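Peptide-43 (Lutzomyia longipalpis, PDB 7JQD) probably binds the PAC1 receptor as a shortened, maxadilan-derived antagonist. Local coordinates at residues D12-Q17 / K25-Q30. Numbering follows the deposited sequence.
Sequences DDCARQ and KACMKQ
Asp13 approaches Cys27 from the flank of the disulfide, its OD2 standing 4.5 Å from Cys27 SG. Its carboxylate is shared: OD1 forms a salt bridge with Arg16 one turn on, whereas OD2 takes a weak bond from Gln17 NE2 and pairs with Lys31 of the other helix. At Cys14 the helices are joined covalently, SG to Cys27 SG at 2.1 Å, with a CB-SG-SG-CB torsion of -78°. The two half-cystines reach the bridge differently: Cys27 SG lies opposite its own backbone N (chi1 171°), Cys14 SG beside its own. Met28 folds its bent chain alongside Cys14, placing SD 3.8 Å from Cys14 SG, and also packs on Phe7, Ala10 and Ile11 of helix 3-17. Shortening Met28 to an alanine would probably open a gap beside Cys14 and leave Phe7, Ala10 and Ile11 without the thioether chain they pack against. Gln17 closes the segment, its extended chain carrying NE2 to 4.1 Å from Cys27 SG. The axes of segments 12-17 and 25-30 approach to 8.9 Å at 149°, and helices 3-17 and 21-37 form an antiparallel helical hairpin, stapled by an interhelical disulfide a few residues from the turn.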
loop_
_atom_site.group_PDB
_atom_site.type_symbol
_atom_site.label_atom_id
_atom_site.label_comp_id
_atom_site.label_asym_id
_atom_site.label_seq_id
_atom_site.Cartn_x
_atom_site.Cartn_y
_atom_site.Cartn_z
ATOM N N ASP B 12 0.400 -6.879 8.108
ATOM C CA ASP B 12 0.682 -6.837 9.539
ATOM C C ASP B 12 0.576 -8.226 10.165
ATOM O O ASP B 12 1.348 -8.565 11.074
ATOM C CB ASP B 12 -0.253 -5.846 10.232
ATOM C CG ASP B 12 0.070 -4.377 9.879
ATOM O OD1 ASP B 12 1.249 -4.093 9.563
ATOM O OD2 ASP B 12 -0.846 -3.503 9.906
ATOM N N ASP B 13 -0.350 -9.049 9.678
ATOM C CA ASP B 13 -0.453 -10.399 10.198
ATOM C C ASP B 13 0.784 -11.205 9.841
ATOM O O ASP B 13 1.374 -11.863 10.699
ATOM C CB ASP B 13 -1.712 -11.069 9.666
ATOM C CG ASP B 13 -1.990 -12.396 10.350
ATOM O OD1 ASP B 13 -2.318 -12.368 11.562
ATOM O OD2 ASP B 13 -1.893 -13.457 9.676
ATOM N N CYS B 14 1.207 -11.141 8.577
ATOM C CA CYS B 14 2.357 -11.929 8.147
ATOM C C CYS B 14 3.649 -11.429 8.774
ATOM O O CYS B 14 4.461 -12.234 9.245
ATOM C CB CYS B 14 2.455 -11.921 6.626
ATOM S SG CYS B 14 1.100 -12.781 5.814
ATOM N N ALA B 15 3.861 -10.112 8.781
ATOM C CA ALA B 15 5.040 -9.516 9.405
ATOM C C ALA B 15 5.188 -9.911 10.861
ATOM O O ALA B 15 6.296 -9.817 11.406
ATOM C CB ALA B 15 4.990 -7.989 9.298
ATOM N N ARG B 16 4.100 -10.347 11.495
ATOM C CA ARG B 16 4.158 -10.780 12.882
ATOM C C ARG B 16 4.445 -12.277 13.002
ATOM O O ARG B 16 5.154 -12.702 13.918
ATOM C CB ARG B 16 2.854 -10.427 13.587
ATOM C CG ARG B 16 2.579 -11.304 14.774
ATOM C CD ARG B 16 1.174 -11.099 15.280
ATOM N NE ARG B 16 0.223 -11.665 14.346
ATOM C CZ ARG B 16 0.061 -12.972 14.149
ATOM N NH1 ARG B 16 0.792 -13.864 14.818
ATOM N NH2 ARG B 16 -0.829 -13.408 13.269
ATOM N N GLN B 17 3.893 -13.096 12.109
ATOM C CA GLN B 17 4.245 -14.511 12.090
ATOM C C GLN B 17 5.692 -14.709 11.668
ATOM O O GLN B 17 6.458 -15.400 12.350
ATOM C CB GLN B 17 3.333 -15.276 11.144
ATOM C CG GLN B 17 1.884 -15.084 11.408
ATOM C CD GLN B 17 1.079 -16.046 10.594
ATOM O OE1 GLN B 17 1.595 -17.084 10.163
ATOM N NE2 GLN B 17 -0.176 -15.700 10.327
ATOM N N LYS B 25 6.861 -14.029 2.620
ATOM C CA LYS B 25 6.280 -14.129 1.287
ATOM C C LYS B 25 5.236 -15.235 1.238
ATOM O O LYS B 25 4.187 -15.081 0.598
ATOM C CB LYS B 25 7.378 -14.370 0.246
ATOM C CG LYS B 25 8.361 -13.213 0.100
ATOM C CD LYS B 25 9.480 -13.545 -0.891
ATOM C CE LYS B 25 10.744 -12.737 -0.614
ATOM N NZ LYS B 25 11.934 -13.624 -0.392
ATOM N N ALA B 26 5.495 -16.339 1.948
ATOM C CA ALA B 26 4.599 -17.485 1.893
ATOM C C ALA B 26 3.268 -17.153 2.535
ATOM O O ALA B 26 2.210 -17.336 1.922
ATOM C CB ALA B 26 5.240 -18.694 2.569
ATOM N N CYS B 27 3.298 -16.660 3.775
ATOM C CA CYS B 27 2.082 -16.154 4.407
ATOM C C CYS B 27 1.404 -15.109 3.526
ATOM O O CYS B 27 0.177 -15.111 3.380
ATOM C CB CYS B 27 2.419 -15.585 5.782
ATOM S SG CYS B 27 1.090 -14.699 6.593
ATOM N N MET B 28 2.190 -14.228 2.896
ATOM C CA MET B 28 1.613 -13.231 1.995
ATOM C C MET B 28 1.001 -13.876 0.750
ATOM O O MET B 28 -0.080 -13.464 0.303
ATOM C CB MET B 28 2.672 -12.191 1.608
ATOM C CG MET B 28 2.939 -11.142 2.687
ATOM S SD MET B 28 1.477 -10.168 3.145
ATOM C CE MET B 28 1.307 -9.080 1.708
ATOM N N LYS B 29 1.680 -14.865 0.158
ATOM C CA LYS B 29 1.066 -15.623 -0.932
ATOM C C LYS B 29 -0.265 -16.210 -0.499
ATOM O O LYS B 29 -1.253 -16.142 -1.238
ATOM C CB LYS B 29 1.988 -16.742 -1.413
ATOM C CG LYS B 29 3.033 -16.278 -2.382
ATOM C CD LYS B 29 4.029 -17.382 -2.673
ATOM C CE LYS B 29 5.081 -16.896 -3.657
ATOM N NZ LYS B 29 6.309 -17.741 -3.649
ATOM N N GLN B 30 -0.312 -16.774 0.708
ATOM C CA GLN B 30 -1.564 -17.322 1.213
ATOM C C GLN B 30 -2.626 -16.236 1.368
ATOM O O GLN B 30 -3.794 -16.463 1.037
ATOM C CB GLN B 30 -1.321 -18.045 2.539
ATOM C CG GLN B 30 -2.580 -18.547 3.212
ATOM C CD GLN B 30 -3.451 -19.454 2.328
ATOM O OE1 GLN B 30 -2.956 -20.160 1.443
ATOM N NE2 GLN B 30 -4.755 -19.443 2.584
#